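Local coordinates for protein uncharacterized ACR, COG1565 superfamily (Burkholderia thailandensis, PDB 4F3N) that is of unknown function but has a methyltransferase fold, binds S-adenosyl-L-homocysteine and may methylate protein arginines, at residues P119-T124 with G149-G154; M142-G147 with D201-R206; V271-D276 with I337-E342; A280-V285 with A294-Y299. One frame throughout, in Å; residues are numbered along the deposited sequence.

Contact 1 of 4, residues P119-T124 with G149-G154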
loop_
_atom_site.group_PDB
_atom_site.type_symbol
_atom_site.label_atom_id
_atom_site.label_comp_id
_atom_site.label_asym_id
_atom_site.label_seq_id
_atom_site.Cartn_x
_atom_site.Cartn_y
_atom_site.Cartn_z
ATOM N N PRO A 119 6.241 14.060 -8.210
ATOM C CA PRO A 119 5.884 14.920 -9.385
ATOM C C PRO A 119 5.691 14.254 -10.757
ATOM O O PRO A 119 4.654 14.422 -11.354
ATOM C CB PRO A 119 7.048 15.929 -9.468
ATOM C CG PRO A 119 7.477 16.077 -8.042
ATOM C CD PRO A 119 7.304 14.693 -7.407
ATOM N N LEU A 120 6.673 13.533 -11.262
ATOM C CA LEU A 120 6.538 12.937 -12.577
ATOM C C LEU A 120 5.476 11.821 -12.508
ATOM O O LEU A 120 4.687 11.618 -13.436
ATOM C CB LEU A 120 7.882 12.384 -12.997
ATOM C CG LEU A 120 7.853 11.767 -14.352
ATOM C CD1 LEU A 120 7.812 12.855 -15.416
ATOM C CD2 LEU A 120 9.082 10.886 -14.493
ATOM N N PHE A 121 5.481 11.094 -11.395
ATOM C CA PHE A 121 4.500 10.055 -11.145
ATOM C C PHE A 121 3.089 10.610 -11.160
ATOM O O PHE A 121 2.223 10.114 -11.906
ATOM C CB PHE A 121 4.808 9.300 -9.847
ATOM C CG PHE A 121 3.818 8.226 -9.547
ATOM C CD1 PHE A 121 3.973 6.947 -10.071
ATOM C CD2 PHE A 121 2.743 8.477 -8.705
ATOM C CE1 PHE A 121 3.059 5.941 -9.792
ATOM C CE2 PHE A 121 1.799 7.486 -8.412
ATOM C CZ PHE A 121 1.960 6.205 -8.946
ATOM N N ALA A 122 2.859 11.682 -10.398
ATOM C CA ALA A 122 1.527 12.277 -10.335
ATOM C C ALA A 122 1.095 12.865 -11.692
ATOM O O ALA A 122 -0.075 12.773 -12.083
ATOM C CB ALA A 122 1.498 13.364 -9.260
ATOM N N GLN A 123 2.020 13.513 -12.398
ATOM C CA GLN A 123 1.710 14.045 -13.713
ATOM C C GLN A 123 1.192 12.964 -14.663
ATOM O O GLN A 123 0.296 13.191 -15.443
ATOM C CB GLN A 123 2.927 14.706 -14.336
ATOM C CG GLN A 123 3.324 16.019 -13.706
ATOM C CD GLN A 123 4.461 16.617 -14.514
ATOM O OE1 GLN A 123 5.583 16.109 -14.502
ATOM N NE2 GLN A 123 4.136 17.609 -15.325
ATOM N N THR A 124 1.812 11.795 -14.600
ATOM C CA THR A 124 1.422 10.697 -15.443
ATOM C C THR A 124 0.136 10.075 -14.976
ATOM O O THR A 124 -0.734 9.806 -15.794
ATOM C CB THR A 124 2.545 9.644 -15.507
ATOM O OG1 THR A 124 3.746 10.303 -15.939
ATOM C CG2 THR A 124 2.169 8.492 -16.507
ATOM N N GLY A 149 1.421 13.919 1.718
ATOM C CA GLY A 149 0.645 14.729 0.819
ATOM C C GLY A 149 1.310 15.094 -0.500
ATOM O O GLY A 149 0.770 15.890 -1.245
ATOM N N LYS A 150 2.458 14.522 -0.784
ATOM C CA LYS A 150 3.159 14.825 -2.061
ATOM C C LYS A 150 2.385 14.385 -3.296
ATOM O O LYS A 150 2.302 15.118 -4.305
ATOM C CB LYS A 150 4.550 14.209 -2.077
ATOM C CG LYS A 150 5.514 14.839 -1.123
ATOM C CD LYS A 150 6.897 14.246 -1.350
ATOM C CE LYS A 150 7.845 14.514 -0.193
ATOM N NZ LYS A 150 8.018 15.974 0.017
ATOM N N LEU A 151 1.779 13.209 -3.245
ATOM C CA LEU A 151 0.974 12.753 -4.384
ATOM C C LEU A 151 -0.266 13.609 -4.575
ATOM O O LEU A 151 -0.618 13.944 -5.697
ATOM C CB LEU A 151 0.572 11.287 -4.224
ATOM C CG LEU A 151 -0.275 10.698 -5.367
ATOM C CD1 LEU A 151 0.488 10.729 -6.659
ATOM C CD2 LEU A 151 -0.609 9.216 -5.103
ATOM N N ALA A 152 -0.927 13.978 -3.468
ATOM C CA ALA A 152 -2.124 14.808 -3.550
ATOM C C ALA A 152 -1.766 16.140 -4.205
ATOM O O ALA A 152 -2.478 16.595 -5.108
ATOM C CB ALA A 152 -2.739 15.045 -2.137
ATOM N N ALA A 153 -0.688 16.782 -3.749
ATOM C CA ALA A 153 -0.305 18.077 -4.317
ATOM C C ALA A 153 -0.017 17.938 -5.813
ATOM O O ALA A 153 -0.482 18.759 -6.637
ATOM C CB ALA A 153 0.882 18.664 -3.579
ATOM N N GLY A 154 0.683 16.852 -6.183
ATOM C CA GLY A 154 1.036 16.594 -7.570
ATOM C C GLY A 154 -0.170 16.293 -8.425
ATOM O O GLY A 154 -0.248 16.751 -9.578
#
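Ala122 and Leu151 meet where helix 118-136 packs against helix 150-161, and the tip of the leucine does most of the work. Leu151 CD1 sits 3.8 Å from Ala122 CB and also 3.8 Å from Phe121 CD2. It reaches the phenylalanine ring at the rim, close to the ring plane, so the methyl butts against the C-H edge. Both larger side chains have CG anti to the backbone N (chi1 180° in Phe121 and -180° in Leu151), which leans each of them into the space between the helices. The second point of closeness is backbone. Ala122 CB lies 3.5 Å from Gly154 C, and Ala122 CA and Gly154 CA are 5.2 Å apart; a glycine with no side chain lets the alanine methyl settle directly on the main chain. That small-on-small meeting brings the axes of the two short helical segments to 8.6 Å, with a crossing angle of -50°.

Further out, helix 384-398 touches Phe121 through Leu397, and Leu151 lies next to Asn214, a residue seen to bind S-adenosyl-L-homocysteine. Gly149 takes the N-cap position of helix 150-161, at the end of the turn that follows strand 140-144. This glycine-rich turn resembles the GxGxxA pattern of Rossmann-type folds, consistent with the cofactor-binding first strand-turn-helix of an S-adenosylmethionine-dependent methyltransferase.

Contact 2 of 4, residues M142-G147 with D201-R206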
loop_
_atom_site.group_PDB
_atom_site.type_symbol
_atom_site.label_atom_id
_atom_site.label_comp_id
_atom_site.label_asym_id
_atom_site.label_seq_id
_atom_site.Cartn_x
_atom_site.Cartn_y
_atom_site.Cartn_z
ATOM N N MET A 142 -10.526 10.739 -4.036
ATOM C CA MET A 142 -10.337 10.386 -2.638
ATOM C C MET A 142 -9.072 9.549 -2.518
ATOM O O MET A 142 -8.941 8.509 -3.158
ATOM C CB MET A 142 -11.536 9.584 -2.061
ATOM C CG MET A 142 -11.233 9.097 -0.659
ATOM S SD MET A 142 -12.504 7.951 -0.095
ATOM C CE MET A 142 -13.500 9.214 0.372
ATOM N N GLU A 143 -8.132 10.004 -1.704
ATOM C CA GLU A 143 -6.903 9.257 -1.497
ATOM C C GLU A 143 -6.903 8.689 -0.068
ATOM O O GLU A 143 -7.171 9.383 0.921
ATOM C CB GLU A 143 -5.666 10.140 -1.771
ATOM C CG GLU A 143 -4.409 9.322 -1.606
ATOM C CD GLU A 143 -3.111 10.038 -1.856
ATOM O OE1 GLU A 143 -3.120 11.247 -2.084
ATOM O OE2 GLU A 143 -2.078 9.319 -1.803
ATOM N N PHE A 144 -6.606 7.406 0.056
ATOM C CA PHE A 144 -6.532 6.798 1.392
ATOM C C PHE A 144 -5.096 6.861 1.827
ATOM O O PHE A 144 -4.216 6.515 1.054
ATOM C CB PHE A 144 -7.036 5.324 1.365
ATOM C CG PHE A 144 -7.039 4.661 2.738
ATOM C CD1 PHE A 144 -8.131 4.771 3.577
ATOM C CD2 PHE A 144 -5.901 4.004 3.210
ATOM C CE1 PHE A 144 -8.111 4.187 4.853
ATOM C CE2 PHE A 144 -5.862 3.409 4.476
ATOM C CZ PHE A 144 -6.966 3.518 5.313
ATOM N N GLY A 145 -4.891 7.280 3.096
ATOM C CA GLY A 145 -3.567 7.393 3.718
ATOM C C GLY A 145 -2.937 8.735 3.383
ATOM O O GLY A 145 -3.118 9.700 4.104
ATOM N N ALA A 146 -2.278 8.766 2.232
ATOM C CA ALA A 146 -1.795 9.973 1.511
ATOM C C ALA A 146 -0.399 10.389 1.910
ATOM O O ALA A 146 0.143 11.377 1.388
ATOM C CB ALA A 146 -2.776 11.157 1.530
ATOM N N GLY A 147 0.228 9.610 2.803
ATOM C CA GLY A 147 1.619 9.945 3.204
ATOM C C GLY A 147 1.790 11.367 3.738
ATOM O O GLY A 147 1.058 11.783 4.619
ATOM N N ASP A 201 -12.255 11.164 8.542
ATOM C CA ASP A 201 -11.827 10.298 9.618
ATOM C C ASP A 201 -12.100 8.804 9.306
ATOM O O ASP A 201 -11.574 7.921 9.991
ATOM C CB ASP A 201 -12.568 10.655 10.901
ATOM C CG ASP A 201 -12.256 12.074 11.376
ATOM O OD1 ASP A 201 -11.326 12.675 10.831
ATOM O OD2 ASP A 201 -12.931 12.577 12.290
ATOM N N ALA A 202 -12.929 8.543 8.310
ATOM C CA ALA A 202 -13.290 7.175 7.924
ATOM C C ALA A 202 -13.766 7.159 6.488
ATOM O O ALA A 202 -14.124 8.193 5.950
ATOM C CB ALA A 202 -14.374 6.650 8.841
ATOM N N LEU A 203 -13.770 6.005 5.837
ATOM C CA LEU A 203 -14.392 5.950 4.519
ATOM C C LEU A 203 -15.883 6.324 4.653
ATOM O O LEU A 203 -16.562 5.876 5.585
ATOM C CB LEU A 203 -14.257 4.559 3.905
ATOM C CG LEU A 203 -12.863 4.049 3.555
ATOM C CD1 LEU A 203 -12.897 2.565 3.197
ATOM C CD2 LEU A 203 -12.253 4.875 2.431
ATOM N N PRO A 204 -16.416 7.127 3.720
ATOM C CA PRO A 204 -17.872 7.389 3.679
ATOM C C PRO A 204 -18.654 6.136 3.206
ATOM O O PRO A 204 -18.035 5.201 2.695
ATOM C CB PRO A 204 -17.978 8.506 2.652
ATOM C CG PRO A 204 -16.907 8.167 1.686
ATOM C CD PRO A 204 -15.745 7.689 2.530
ATOM N N GLU A 205 -19.975 6.138 3.391
ATOM C CA GLU A 205 -20.828 5.004 2.964
ATOM C C GLU A 205 -20.873 4.875 1.455
ATOM O O GLU A 205 -20.962 3.766 0.904
ATOM C CB GLU A 205 -22.245 5.177 3.533
ATOM N N ARG A 206 -20.813 6.014 0.777
ATOM C CA ARG A 206 -20.916 6.052 -0.675
ATOM C C ARG A 206 -19.976 7.091 -1.230
ATOM O O ARG A 206 -19.708 8.132 -0.599
ATOM C CB ARG A 206 -22.354 6.347 -1.128
#
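Met142 and Phe144, on strand 140-144, an inner strand of the Rossmann-like methyltransferase sheet, turn their side chains onto Leu203 and Pro204 of the loop that follows edge strand 197-200. No hydrogen bond joins the two segments; everything between them is apolar.

The polar bonds of the strand run within the sheet: the backbone of Met142 bonds to Val210 and Val212 of the neighbouring strand 210-214, while that of Glu143 bonds to Ala170 and Val172 of strand 168-172. Glu143 sends its carboxylate away from this contact, where OE1 is hydrogen-bonded to Tyr169. The strand is therefore fixed by backbone partners on both edges.

Among the apolar contacts, Leu203 bridges both strand residues with a single methyl. Its CD2 lies 4.0 Å from Met142 SD and 4.3 Å from Phe144 CD1, the leucine crossing the methionine chain at about a right angle. CG of Leu203 is anti to its own carbonyl carbon (chi1 -65°), which points the branch toward the strand's side chains. The other methyl, CD1, belongs to the interface with helix 276-288, so this side chain packs on both the sheet and the helix, whose Met288 also touches Pro204.

The methionine meets the proline end-on, its terminal methyl against the CD-CG side of the ring. Met142 extends from the strand with CG anti to the backbone N and bends only at its last torsion, chi3 -83°. This delivers the methyl to the proline, with Met142 CE 3.5 Å from Pro204 CD, tighter than ordinary van der Waals packing, and 3.8 Å from Pro204 CG.

Contact 3 of 4, residues V271-D276 with I337-E342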
loop_
_atom_site.group_PDB
_atom_site.type_symbol
_atom_site.label_atom_id
_atom_site.label_comp_id
_atom_site.label_asym_id
_atom_site.label_seq_id
_atom_site.Cartn_x
_atom_site.Cartn_y
_atom_site.Cartn_z
ATOM N N VAL A 271 6.991 -20.347 5.042
ATOM C CA VAL A 271 6.382 -19.342 5.898
ATOM C C VAL A 271 5.966 -18.207 4.979
ATOM O O VAL A 271 6.718 -17.827 4.107
ATOM C CB VAL A 271 7.326 -18.854 7.019
ATOM C CG1 VAL A 271 6.616 -17.802 7.899
ATOM C CG2 VAL A 271 7.729 -20.021 7.912
ATOM N N THR A 272 4.735 -17.720 5.130
ATOM C CA THR A 272 4.230 -16.690 4.234
ATOM C C THR A 272 3.127 -15.886 4.917
ATOM O O THR A 272 2.794 -16.109 6.094
ATOM C CB THR A 272 3.768 -17.303 2.890
ATOM O OG1 THR A 272 3.643 -16.258 1.918
ATOM C CG2 THR A 272 2.421 -18.118 3.064
ATOM N N GLU A 273 2.560 -14.941 4.184
ATOM C CA GLU A 273 1.597 -13.995 4.742
ATOM C C GLU A 273 0.255 -14.225 4.124
ATOM O O GLU A 273 0.174 -14.576 2.937
ATOM C CB GLU A 273 1.982 -12.551 4.395
ATOM C CG GLU A 273 3.338 -12.104 4.850
ATOM C CD GLU A 273 4.443 -12.605 3.946
ATOM O OE1 GLU A 273 4.185 -12.743 2.725
ATOM O OE2 GLU A 273 5.557 -12.871 4.446
ATOM N N THR A 274 -0.795 -14.038 4.932
ATOM C CA THR A 274 -2.128 -13.790 4.447
ATOM C C THR A 274 -2.534 -12.310 4.680
ATOM O O THR A 274 -1.999 -11.620 5.564
ATOM C CB THR A 274 -3.174 -14.757 5.038
ATOM O OG1 THR A 274 -3.303 -14.534 6.441
ATOM C CG2 THR A 274 -2.744 -16.222 4.801
ATOM N N HIS A 275 -3.478 -11.857 3.854
ATOM C CA HIS A 275 -3.839 -10.435 3.709
ATOM C C HIS A 275 -5.285 -10.134 3.969
ATOM O O HIS A 275 -5.918 -9.376 3.216
ATOM C CB HIS A 275 -3.446 -9.938 2.314
ATOM C CG HIS A 275 -2.050 -10.309 1.938
ATOM N ND1 HIS A 275 -1.769 -11.482 1.374
ATOM C CD2 HIS A 275 -0.879 -9.613 2.021
ATOM C CE1 HIS A 275 -0.460 -11.552 1.150
ATOM N NE2 HIS A 275 0.089 -10.410 1.555
ATOM N N ASP A 276 -5.846 -10.724 5.032
ATOM C CA ASP A 276 -7.275 -10.522 5.360
ATOM C C ASP A 276 -7.621 -9.027 5.486
ATOM O O ASP A 276 -8.698 -8.608 5.020
ATOM C CB ASP A 276 -7.710 -11.261 6.635
ATOM C CG ASP A 276 -7.674 -12.780 6.493
ATOM O OD1 ASP A 276 -8.022 -13.306 5.442
ATOM O OD2 ASP A 276 -7.325 -13.461 7.455
ATOM N N ILE A 337 7.011 -2.000 8.923
ATOM C CA ILE A 337 6.848 -3.424 8.649
ATOM C C ILE A 337 5.879 -3.503 7.467
ATOM O O ILE A 337 4.791 -2.910 7.525
ATOM C CB ILE A 337 6.236 -4.224 9.834
ATOM C CG1 ILE A 337 7.071 -4.040 11.135
ATOM C CG2 ILE A 337 6.158 -5.710 9.439
ATOM C CD1 ILE A 337 6.418 -4.595 12.404
ATOM N N THR A 338 6.280 -4.146 6.370
ATOM C CA THR A 338 5.398 -4.232 5.206
ATOM C C THR A 338 5.409 -5.656 4.687
ATOM O O THR A 338 6.272 -6.434 4.992
ATOM C CB THR A 338 5.839 -3.303 4.028
ATOM O OG1 THR A 338 7.151 -3.671 3.590
ATOM C CG2 THR A 338 5.838 -1.846 4.441
ATOM N N ALA A 339 4.421 -5.984 3.888
ATOM C CA ALA A 339 4.420 -7.227 3.155
ATOM C C ALA A 339 4.043 -6.864 1.740
ATOM O O ALA A 339 3.362 -5.890 1.533
ATOM C CB ALA A 339 3.382 -8.176 3.701
ATOM N N HIS A 340 4.456 -7.649 0.770
ATOM C CA HIS A 340 4.000 -7.426 -0.610
ATOM C C HIS A 340 2.535 -7.748 -0.721
ATOM O O HIS A 340 1.955 -8.401 0.150
ATOM C CB HIS A 340 4.783 -8.311 -1.545
ATOM C CG HIS A 340 6.201 -7.873 -1.788
ATOM N ND1 HIS A 340 7.025 -7.343 -0.807
ATOM C CD2 HIS A 340 6.957 -7.919 -2.945
ATOM C CE1 HIS A 340 8.217 -7.048 -1.353
ATOM N NE2 HIS A 340 8.188 -7.411 -2.651
ATOM N N VAL A 341 1.894 -7.268 -1.775
ATOM C CA VAL A 341 0.507 -7.471 -1.983
ATOM C C VAL A 341 0.254 -8.684 -2.856
ATOM O O VAL A 341 0.960 -8.917 -3.857
ATOM C CB VAL A 341 -0.087 -6.188 -2.627
ATOM C CG1 VAL A 341 -1.528 -6.390 -3.049
ATOM C CG2 VAL A 341 0.084 -5.029 -1.670
ATOM N N GLU A 342 -0.776 -9.447 -2.502
ATOM C CA GLU A 342 -1.155 -10.639 -3.266
ATOM C C GLU A 342 -2.359 -10.256 -4.104
ATOM O O GLU A 342 -3.487 -10.144 -3.604
ATOM C CB GLU A 342 -1.386 -11.811 -2.309
ATOM C CG GLU A 342 -1.449 -13.154 -3.012
ATOM C CD GLU A 342 -2.812 -13.436 -3.546
ATOM O OE1 GLU A 342 -3.618 -13.980 -2.780
ATOM O OE2 GLU A 342 -3.079 -13.109 -4.711
HETATM O O HOH W 1 -4.193 -12.668 0.089
#
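The imidazole of His275 fills the close part of this contact, pressed against the chain from His340 to Glu342. CB of Glu342 lies 3.6 Å from His275 CE1, and the backbone N of Glu342 stands over one face of the ring, offset toward its rim. At the ring nitrogen NE2, His275 gives a weak hydrogen bond to His340 O, 3.1 Å long but badly bent at 123°. The chi1 of -48°, with CG anti to the carbonyl carbon, swings the ring across to the opposite segment.

Away from the ring the fit is slacker. Glu273 and Ala339 touch only through carbon, Glu273 CG to Ala339 CB at 4.1 Å. The carboxylate of Glu273 is engaged elsewhere, with Tyr306 OH on OE1 and the backbone N atoms of Thr315 and Leu316 on OE2. At ND1 a water bridges to Glu342, 3.0 Å from His275 ND1 and donating to Glu342 OE1 at 3.2 Å; the two planar groups stand 84° apart. Glu342 OE2 meanwhile bonds Ala345 N.

Both segments reach helix starts: His275 and Glu342 each occupy an N-cap, and the glutamate side chain caps helix 343-352. The contact joins strand 271-274 of the antiparallel sheet to strand 336-342 of a small mixed sheet, both outside the seven-stranded sheet of the methyltransferase fold.

Contact 4 of 4, residues A280-V285 with A294-Y299; sequences AFVRTV and AFFIDY
Helix 280-285 runs nearly antiparallel to strand 294-298, at 158° between the directions of the short segments, with their axes 10.9 Å apart at closest approach. This is helix-on-sheet packing in the Rossmann-like methyltransferase core: helix 276-288 leads through a short connection into strand 293-298, and packs on the face of the sheet to which that strand belongs. The strand is held between 210-214 and 407-414, bonding through Phe295 to Val211 and Gly213 and through Phe296 to Ile410.

Phe296 carries the contact, its ring set among three helix residues. With chi1 at -60° its CG is anti to the carbonyl carbon, and the ring projects up to the helix. Val282 covers one face, its CG2 4.1 Å above the ring plane and offset toward the rim. Val285 points back at Phe296 and meets the ring at its edge, CG1 standing 4.2 Å from Phe296 CZ. The same methyl lies 4.1 Å from Ala294 CB, so Val285 spans two strand residues that face the helix.

Phe281 arrives obliquely from the preceding turn of the helix. Its own ring is lined on one face by Val285 CG2, 3.7 Å above the plane, and it also meets Phe144 of strand 140-144 with the planes at about 55°. Val282 has further neighbours in Ile346 and Ala349 of helix 343-352, which closes that flank. Between the two phenylalanines the closest atoms are Phe281 CE2 and Phe296 CE1, 3.7 Å apart, with Phe296 CE1 lying at the edge of the Phe281 ring and near its plane.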
loop_
_atom_site.group_PDB
_atom_site.type_symbol
_atom_site.label_atom_id
_atom_site.label_comp_id
_atom_site.label_asym_id
_atom_site.label_seq_id
_atom_site.Cartn_x
_atom_site.Cartn_y
_atom_site.Cartn_z
ATOM N N ALA A 280 -10.329 -7.021 3.235
ATOM C CA ALA A 280 -11.456 -6.400 3.902
ATOM C C ALA A 280 -11.553 -4.980 3.432
ATOM O O ALA A 280 -12.649 -4.488 3.143
ATOM C CB ALA A 280 -11.267 -6.428 5.412
ATOM N N PHE A 281 -10.389 -4.330 3.329
ATOM C CA PHE A 281 -10.341 -2.917 2.880
ATOM C C PHE A 281 -10.808 -2.726 1.456
ATOM O O PHE A 281 -11.623 -1.850 1.181
ATOM C CB PHE A 281 -8.918 -2.395 3.040
ATOM C CG PHE A 281 -8.716 -0.979 2.554
ATOM C CD1 PHE A 281 -9.197 0.098 3.283
ATOM C CD2 PHE A 281 -8.041 -0.727 1.383
ATOM C CE1 PHE A 281 -9.033 1.399 2.825
ATOM C CE2 PHE A 281 -7.838 0.593 0.946
ATOM C CZ PHE A 281 -8.336 1.638 1.662
ATOM N N VAL A 282 -10.330 -3.562 0.545
ATOM C CA VAL A 282 -10.738 -3.478 -0.851
ATOM C C VAL A 282 -12.229 -3.786 -1.018
ATOM O O VAL A 282 -12.929 -3.093 -1.757
ATOM C CB VAL A 282 -9.850 -4.334 -1.747
ATOM C CG1 VAL A 282 -10.378 -4.432 -3.216
ATOM C CG2 VAL A 282 -8.441 -3.751 -1.709
ATOM N N ARG A 283 -12.746 -4.763 -0.262
ATOM C CA ARG A 283 -14.181 -4.996 -0.298
ATOM C C ARG A 283 -14.925 -3.744 0.106
ATOM O O ARG A 283 -15.920 -3.419 -0.526
ATOM C CB ARG A 283 -14.575 -6.151 0.612
ATOM C CG ARG A 283 -14.104 -7.495 0.096
ATOM C CD ARG A 283 -14.542 -8.585 1.056
ATOM N NE ARG A 283 -14.236 -9.918 0.557
ATOM C CZ ARG A 283 -14.221 -11.025 1.299
ATOM N NH1 ARG A 283 -14.502 -10.990 2.602
ATOM N NH2 ARG A 283 -13.962 -12.194 0.723
ATOM N N THR A 284 -14.489 -3.100 1.184
ATOM C CA THR A 284 -15.184 -1.934 1.724
ATOM C C THR A 284 -15.146 -0.795 0.713
ATOM O O THR A 284 -16.138 -0.136 0.487
ATOM C CB THR A 284 -14.575 -1.493 3.077
ATOM O OG1 THR A 284 -14.703 -2.589 4.024
ATOM C CG2 THR A 284 -15.210 -0.245 3.587
ATOM N N VAL A 285 -13.983 -0.558 0.119
ATOM C CA VAL A 285 -13.869 0.484 -0.922
ATOM C C VAL A 285 -14.760 0.247 -2.130
ATOM O O VAL A 285 -15.430 1.161 -2.630
ATOM C CB VAL A 285 -12.398 0.627 -1.368
ATOM C CG1 VAL A 285 -12.278 1.601 -2.562
ATOM C CG2 VAL A 285 -11.560 1.054 -0.164
ATOM N N ALA A 294 -11.221 2.914 -8.751
ATOM C CA ALA A 294 -10.318 2.834 -7.594
ATOM C C ALA A 294 -9.041 2.233 -8.127
ATOM O O ALA A 294 -9.084 1.148 -8.739
ATOM C CB ALA A 294 -10.882 2.014 -6.428
ATOM N N PHE A 295 -7.933 2.953 -7.960
ATOM C CA PHE A 295 -6.600 2.510 -8.364
ATOM C C PHE A 295 -5.785 2.191 -7.121
ATOM O O PHE A 295 -5.714 3.033 -6.229
ATOM C CB PHE A 295 -5.853 3.616 -9.090
ATOM C CG PHE A 295 -6.484 4.051 -10.419
ATOM C CD1 PHE A 295 -6.030 3.511 -11.631
ATOM C CD2 PHE A 295 -7.481 4.980 -10.433
ATOM C CE1 PHE A 295 -6.556 3.920 -12.854
ATOM C CE2 PHE A 295 -8.022 5.393 -11.634
ATOM C CZ PHE A 295 -7.550 4.867 -12.836
ATOM N N PHE A 296 -5.199 0.994 -7.074
ATOM C CA PHE A 296 -4.221 0.618 -6.055
ATOM C C PHE A 296 -2.879 0.360 -6.682
ATOM O O PHE A 296 -2.800 -0.385 -7.649
ATOM C CB PHE A 296 -4.704 -0.603 -5.273
ATOM C CG PHE A 296 -6.004 -0.361 -4.560
ATOM C CD1 PHE A 296 -6.053 0.374 -3.377
ATOM C CD2 PHE A 296 -7.184 -0.836 -5.089
ATOM C CE1 PHE A 296 -7.271 0.579 -2.710
ATOM C CE2 PHE A 296 -8.399 -0.578 -4.459
ATOM C CZ PHE A 296 -8.433 0.111 -3.275
ATOM N N ILE A 297 -1.850 1.044 -6.195
ATOM C CA ILE A 297 -0.500 0.936 -6.683
ATOM C C ILE A 297 0.327 0.328 -5.570
ATOM O O ILE A 297 0.317 0.851 -4.439
ATOM C CB ILE A 297 0.098 2.326 -7.009
ATOM C CG1 ILE A 297 -0.847 3.051 -8.009
ATOM C CG2 ILE A 297 1.519 2.182 -7.612
ATOM C CD1 ILE A 297 -1.475 4.303 -7.438
ATOM N N ASP A 298 1.007 -0.769 -5.853
ATOM C CA ASP A 298 1.800 -1.413 -4.808
ATOM C C ASP A 298 2.678 -2.496 -5.373
ATOM O O ASP A 298 2.476 -3.000 -6.487
ATOM C CB ASP A 298 0.874 -1.990 -3.727
ATOM C CG ASP A 298 1.286 -1.661 -2.322
ATOM O OD1 ASP A 298 2.519 -1.662 -2.013
ATOM O OD2 ASP A 298 0.374 -1.389 -1.500
ATOM N N TYR A 299 3.659 -2.869 -4.569
ATOM C CA TYR A 299 4.518 -3.998 -4.901
ATOM C C TYR A 299 3.896 -5.325 -4.504
ATOM O O TYR A 299 3.269 -5.481 -3.436
ATOM C CB TYR A 299 5.894 -3.796 -4.289
ATOM C CG TYR A 299 5.918 -3.326 -2.832
ATOM C CD1 TYR A 299 5.967 -1.955 -2.507
ATOM C CD2 TYR A 299 5.902 -4.235 -1.791
ATOM C CE1 TYR A 299 6.032 -1.524 -1.192
ATOM C CE2 TYR A 299 5.937 -3.798 -0.450
ATOM C CZ TYR A 299 6.010 -2.450 -0.170
ATOM O OH TYR A 299 6.044 -2.013 1.137
#

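In the fold
Contacts 1, 2 and 4 involve or pack on the seven-stranded sheet, while contact 3 joins the other two sheets. Contacts 1 and 2 interlock along the chain, since strand 140-144 falls between helices 118-136 and 150-161; their centres are 18 Å apart. Contacts 2 and 4 sit closer, centres 11 Å apart, and touch where Phe144 and Leu203 pack on helix 276-288. Contact 4 is nested within the loop that contact 3 closes, strand 271-274 running into helix 276-288. Contacts 1 and 3, centres 27 Å apart, occupy opposite sides of the chain's centre. Contact 4 touches all three others, meeting contact 3 through a probable hydrogen bond from Val341 N to Tyr299 O, and so connects the cofactor-binding core to the smaller sheets.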